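Long-range contacts in spherulin-4 (Aspergillus clavatus, PDB 5C5G), which is a fungal glycoside hydrolase with a (beta/alpha) barrel fold, probably acting on galactosaminogalactan during biosynthesis of that polysaccharide: residues A[119-123]-A[155-161]; A[126-131]-A[160-164]. All blocks are in the same frame, centred on the assembly; numbering follows the deposited sequence.

Interaction 1: A[119-123]-A[155-161]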
loop_
_atom_site.group_PDB
_atom_site.type_symbol
_atom_site.label_atom_id
_atom_site.label_comp_id
_atom_site.label_asym_id
_atom_site.label_seq_id
_atom_site.Cartn_x
_atom_site.Cartn_y
_atom_site.Cartn_z
ATOM N N PRO A 119 0.663 14.780 -5.069
ATOM C CA PRO A 119 1.662 15.545 -5.816
ATOM C C PRO A 119 3.054 15.474 -5.219
ATOM O O PRO A 119 3.199 15.207 -4.022
ATOM C CB PRO A 119 1.129 16.980 -5.765
ATOM C CG PRO A 119 0.133 16.996 -4.718
ATOM C CD PRO A 119 -0.339 15.634 -4.415
ATOM N N GLN A 120 4.047 15.668 -6.065
ATOM C CA GLN A 120 5.434 15.764 -5.629
ATOM C C GLN A 120 5.814 17.166 -5.246
ATOM O O GLN A 120 6.613 17.363 -4.339
ATOM C CB GLN A 120 6.378 15.364 -6.754
ATOM C CG GLN A 120 6.518 13.892 -7.001
ATOM C CD GLN A 120 7.421 13.649 -8.186
ATOM O OE1 GLN A 120 6.962 13.653 -9.328
ATOM N NE2 GLN A 120 8.719 13.496 -7.934
ATOM N N GLN A 121 5.317 18.151 -5.979
ATOM C CA GLN A 121 5.789 19.509 -5.812
ATOM C C GLN A 121 5.206 20.143 -4.557
ATOM O O GLN A 121 4.022 20.020 -4.284
ATOM C CB GLN A 121 5.430 20.356 -7.044
ATOM C CG GLN A 121 5.811 19.707 -8.377
ATOM C CD GLN A 121 5.589 20.616 -9.580
ATOM O OE1 GLN A 121 5.260 21.795 -9.434
ATOM N NE2 GLN A 121 5.770 20.064 -10.779
ATOM N N TYR A 122 6.038 20.862 -3.822
ATOM C CA TYR A 122 5.559 21.582 -2.663
ATOM C C TYR A 122 4.734 22.797 -3.058
ATOM O O TYR A 122 5.134 23.590 -3.916
ATOM C CB TYR A 122 6.700 22.043 -1.765
ATOM C CG TYR A 122 6.161 22.817 -0.611
ATOM C CD1 TYR A 122 5.648 22.163 0.495
ATOM C CD2 TYR A 122 6.091 24.199 -0.654
ATOM C CE1 TYR A 122 5.115 22.878 1.548
ATOM C CE2 TYR A 122 5.554 24.915 0.386
ATOM C CZ TYR A 122 5.072 24.249 1.484
ATOM O OH TYR A 122 4.541 24.961 2.533
ATOM N N ASP A 123 3.593 22.941 -2.398
ATOM C CA ASP A 123 2.784 24.147 -2.457
ATOM C C ASP A 123 1.976 24.187 -1.171
ATOM O O ASP A 123 1.460 23.172 -0.726
ATOM C CB ASP A 123 1.877 24.125 -3.683
ATOM C CG ASP A 123 1.002 25.354 -3.774
ATOM O OD1 ASP A 123 1.434 26.345 -4.385
ATOM O OD2 ASP A 123 -0.123 25.314 -3.224
ATOM N N ALA A 155 6.863 8.593 -6.651
ATOM C CA ALA A 155 8.143 9.247 -6.870
ATOM C C ALA A 155 8.404 10.049 -5.606
ATOM O O ALA A 155 7.552 10.093 -4.716
ATOM C CB ALA A 155 8.088 10.154 -8.094
ATOM N N ILE A 156 9.571 10.664 -5.489
ATOM C CA ILE A 156 9.899 11.339 -4.250
ATOM C C ILE A 156 9.218 12.705 -4.172
ATOM O O ILE A 156 9.468 13.555 -5.020
ATOM C CB ILE A 156 11.421 11.517 -4.110
ATOM C CG1 ILE A 156 12.115 10.147 -4.034
ATOM C CG2 ILE A 156 11.730 12.310 -2.833
ATOM C CD1 ILE A 156 13.614 10.227 -4.242
ATOM N N PRO A 157 8.370 12.943 -3.166
ATOM C CA PRO A 157 7.746 14.255 -3.034
ATOM C C PRO A 157 8.609 15.161 -2.193
ATOM O O PRO A 157 9.556 14.678 -1.570
ATOM C CB PRO A 157 6.472 13.927 -2.260
ATOM C CG PRO A 157 6.927 12.873 -1.316
ATOM C CD PRO A 157 7.916 12.033 -2.095
ATOM N N ASP A 158 8.278 16.443 -2.131
ATOM C CA ASP A 158 8.953 17.321 -1.180
ATOM C C ASP A 158 8.785 16.721 0.226
ATOM O O ASP A 158 7.714 16.206 0.590
ATOM C CB ASP A 158 8.380 18.728 -1.257
ATOM C CG ASP A 158 9.068 19.689 -0.306
ATOM O OD1 ASP A 158 8.721 19.691 0.884
ATOM O OD2 ASP A 158 9.955 20.457 -0.739
ATOM N N SER A 159 9.843 16.797 1.014
ATOM C CA SER A 159 9.873 16.108 2.287
ATOM C C SER A 159 8.826 16.634 3.254
ATOM O O SER A 159 8.445 15.906 4.162
ATOM C CB SER A 159 11.262 16.209 2.921
ATOM O OG SER A 159 11.611 17.551 3.189
ATOM N N ARG A 160 8.352 17.860 3.068
ATOM C CA ARG A 160 7.343 18.415 3.962
ATOM C C ARG A 160 6.034 17.653 3.899
ATOM O O ARG A 160 5.212 17.748 4.827
ATOM C CB ARG A 160 7.121 19.896 3.667
ATOM C CG ARG A 160 8.256 20.766 4.161
ATOM C CD ARG A 160 8.193 22.160 3.570
ATOM N NE ARG A 160 8.694 22.158 2.202
ATOM C CZ ARG A 160 8.947 23.259 1.500
ATOM N NH1 ARG A 160 9.409 23.146 0.268
ATOM N NH2 ARG A 160 8.761 24.466 2.032
ATOM N N TYR A 161 5.813 16.881 2.849
ATOM C CA TYR A 161 4.604 16.077 2.782
ATOM C C TYR A 161 4.687 14.788 3.599
ATOM O O TYR A 161 3.658 14.214 3.952
ATOM C CB TYR A 161 4.300 15.738 1.327
ATOM C CG TYR A 161 3.898 16.913 0.455
ATOM C CD1 TYR A 161 3.128 17.952 0.948
ATOM C CD2 TYR A 161 4.258 16.966 -0.880
ATOM C CE1 TYR A 161 2.748 19.013 0.142
ATOM C CE2 TYR A 161 3.875 18.038 -1.697
ATOM C CZ TYR A 161 3.134 19.059 -1.171
ATOM O OH TYR A 161 2.737 20.100 -1.957
#

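Interaction 2: A[126-131]-A[160-164]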
loop_
_atom_site.group_PDB
_atom_site.type_symbol
_atom_site.label_atom_id
_atom_site.label_comp_id
_atom_site.label_asym_id
_atom_site.label_seq_id
_atom_site.Cartn_x
_atom_site.Cartn_y
_atom_site.Cartn_z
ATOM N N ILE A 126 -1.526 22.816 -1.351
ATOM C CA ILE A 126 -1.540 21.369 -1.433
ATOM C C ILE A 126 -1.295 20.766 -0.058
ATOM O O ILE A 126 -1.960 19.815 0.338
ATOM C CB ILE A 126 -0.499 20.839 -2.424
ATOM C CG1 ILE A 126 -0.875 21.286 -3.839
ATOM C CG2 ILE A 126 -0.389 19.329 -2.341
ATOM C CD1 ILE A 126 0.165 20.977 -4.890
ATOM N N LEU A 127 -0.337 21.317 0.678
ATOM C CA LEU A 127 -0.095 20.833 2.029
ATOM C C LEU A 127 -1.377 20.922 2.865
ATOM O O LEU A 127 -1.721 19.993 3.575
ATOM C CB LEU A 127 1.040 21.612 2.692
ATOM C CG LEU A 127 1.353 21.180 4.126
ATOM C CD1 LEU A 127 1.857 19.746 4.201
ATOM C CD2 LEU A 127 2.352 22.127 4.769
ATOM N N ALA A 128 -2.099 22.036 2.768
ATOM C CA ALA A 128 -3.342 22.203 3.512
ATOM C C ALA A 128 -4.396 21.166 3.113
ATOM O O ALA A 128 -5.123 20.628 3.957
ATOM C CB ALA A 128 -3.888 23.627 3.321
ATOM N N TYR A 129 -4.462 20.869 1.824
ATOM C CA TYR A 129 -5.378 19.866 1.292
ATOM C C TYR A 129 -5.037 18.505 1.857
ATOM O O TYR A 129 -5.924 17.796 2.346
ATOM C CB TYR A 129 -5.262 19.880 -0.230
ATOM C CG TYR A 129 -6.003 18.866 -1.091
ATOM C CD1 TYR A 129 -5.497 17.594 -1.300
ATOM C CD2 TYR A 129 -7.130 19.238 -1.806
ATOM C CE1 TYR A 129 -6.131 16.705 -2.144
ATOM C CE2 TYR A 129 -7.768 18.353 -2.658
ATOM C CZ TYR A 129 -7.258 17.093 -2.821
ATOM O OH TYR A 129 -7.858 16.219 -3.687
ATOM N N LEU A 130 -3.767 18.123 1.820
ATOM C CA LEU A 130 -3.372 16.819 2.337
ATOM C C LEU A 130 -3.584 16.729 3.837
ATOM O O LEU A 130 -4.011 15.688 4.347
ATOM C CB LEU A 130 -1.921 16.506 1.991
ATOM C CG LEU A 130 -1.639 16.336 0.490
ATOM C CD1 LEU A 130 -0.155 16.167 0.241
ATOM C CD2 LEU A 130 -2.403 15.143 -0.084
ATOM N N ARG A 131 -3.312 17.807 4.563
ATOM C CA ARG A 131 -3.531 17.794 6.008
ATOM C C ARG A 131 -5.010 17.650 6.344
ATOM O O ARG A 131 -5.383 16.939 7.291
ATOM C CB ARG A 131 -2.956 19.059 6.651
ATOM C CG ARG A 131 -1.430 19.031 6.792
ATOM C CD ARG A 131 -0.836 20.420 7.122
ATOM N NE ARG A 131 -1.256 21.018 8.402
ATOM C CZ ARG A 131 -0.734 20.712 9.586
ATOM N NH1 ARG A 131 0.191 19.767 9.682
ATOM N NH2 ARG A 131 -1.147 21.341 10.685
ATOM N N ARG A 160 8.352 17.860 3.068
ATOM C CA ARG A 160 7.343 18.415 3.962
ATOM C C ARG A 160 6.034 17.653 3.899
ATOM O O ARG A 160 5.212 17.748 4.827
ATOM C CB ARG A 160 7.121 19.896 3.667
ATOM C CG ARG A 160 8.256 20.766 4.161
ATOM C CD ARG A 160 8.193 22.160 3.570
ATOM N NE ARG A 160 8.694 22.158 2.202
ATOM C CZ ARG A 160 8.947 23.259 1.500
ATOM N NH1 ARG A 160 9.409 23.146 0.268
ATOM N NH2 ARG A 160 8.761 24.466 2.032
ATOM N N TYR A 161 5.813 16.881 2.849
ATOM C CA TYR A 161 4.604 16.077 2.782
ATOM C C TYR A 161 4.687 14.788 3.599
ATOM O O TYR A 161 3.658 14.214 3.952
ATOM C CB TYR A 161 4.300 15.738 1.327
ATOM C CG TYR A 161 3.898 16.913 0.455
ATOM C CD1 TYR A 161 3.128 17.952 0.948
ATOM C CD2 TYR A 161 4.258 16.966 -0.880
ATOM C CE1 TYR A 161 2.748 19.013 0.142
ATOM C CE2 TYR A 161 3.875 18.038 -1.697
ATOM C CZ TYR A 161 3.134 19.059 -1.171
ATOM O OH TYR A 161 2.737 20.100 -1.957
ATOM N N LEU A 162 5.890 14.317 3.905
ATOM C CA LEU A 162 6.025 12.996 4.503
ATOM C C LEU A 162 5.332 12.890 5.850
ATOM O O LEU A 162 4.790 11.836 6.186
ATOM C CB LEU A 162 7.488 12.617 4.651
ATOM C CG LEU A 162 8.235 12.462 3.335
ATOM C CD1 LEU A 162 9.715 12.233 3.604
ATOM C CD2 LEU A 162 7.694 11.341 2.456
ATOM N N SER A 163 5.338 13.956 6.633
ATOM C CA SER A 163 4.773 13.869 7.978
ATOM C C SER A 163 3.241 13.922 7.967
ATOM O O SER A 163 2.620 13.708 9.012
ATOM C CB SER A 163 5.348 14.951 8.881
ATOM O OG SER A 163 4.968 16.214 8.402
ATOM N N THR A 164 2.630 14.169 6.813
ATOM C CA THR A 164 1.170 14.162 6.712
ATOM C C THR A 164 0.582 12.769 6.509
ATOM O O THR A 164 -0.637 12.589 6.553
ATOM C CB THR A 164 0.670 15.097 5.589
ATOM O OG1 THR A 164 1.000 14.591 4.289
ATOM C CG2 THR A 164 1.273 16.462 5.755
#

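Interaction 1: A[119-123]-A[155-161]
Two neighbouring loops of the (beta/alpha)8 barrel meet here, the one leading from strand 112-116 into helix 124-139 and the one that follows strand 148-152. Q120 and P157 lie closest in the backbone, and D158 N donates to Q120 O (2.9 Å). The Q120 side chain, extended beyond CG, runs back along the other loop, where its NE2 gives I156 O a nearly straight bond (3.0 Å, 173°) and rests against A155 CB. Y161 then brings its hydroxyl between two backbone groups: OH donates to Q121 O (2.7 Å), which sits at the ring edge, and accepts from D123 N (3.0 Å). Farther out, the R160 guanidinium lies flat over one face of the Y122 ring, CZ 3.5 Å from the centroid and the planes only 6° apart. D158 holds that guanidinium side-on, with R160 NE on OD1 (2.8 Å) and R160 NH1 on OD2. OD1 also accepts R160 N, closing an Asx turn. The Y161 hydroxyl is thus gripped as both donor and acceptor, while the carboxylate fixes the rotation of the guanidinium and probably offsets its charge without giving up the cation-pi stack.

Interaction 2: A[126-131]-A[160-164]
Y161 turns its ring toward helix 124-139 of the (beta/alpha)8 barrel, and three residues from one side of that helix, I126, L127 and L130, meet it from different directions. L130 crosses the tyrosine at about a right angle and sets CD1 over one ring face, a CH-pi contact 4.1 Å from the centroid and 23° off the normal. L127 instead approaches the edge: its CD1 lies in the ring plane, 3.9 Å from Y161 CD1, and its CA stands near the same plane beside CE1. With CG anti to the backbone N (chi1 179°), L127 also brings CD1 to T164 CG2, 3.7 Å away. I126 comes obliquely at the phenol end, CG2 touching Y161 CZ at 3.7 Å; the hydroxyl there is held by Q121 and D123. One turn along the helix from L127, R131 crosses T164 at about a right angle, its CG meeting the same T164 CG2 methyl at 3.9 Å. No hydrogen bond joins the two segments. The T164 hydroxyl is satisfied within its own turn: chi1 of 69° points OG1 back to Y161 O, to which it donates in the carbonyl plane, on a lone pair, at 2.7 Å.

Followed from the N terminus, the chain leaves strand 112-116, passes through 119-123 and enters helix 124-139, which carries 126-131; after strand 148-152 it returns through 155-161 and 160-164 before strand 167-172. Interaction 1 closes a loop with 31 residues between its segments, interaction 2 one with 28. Interaction 2 starts inside the loop closed by interaction 1, and the two end on one overlapping stretch, sharing R160 and Y161. Interaction 1 is largely polar and joins loop to loop, whereas interaction 2 is apolar and joins helix to loop. Between them P119 CG packs 3.4 Å from I126 CG2, making the two contacts continuous.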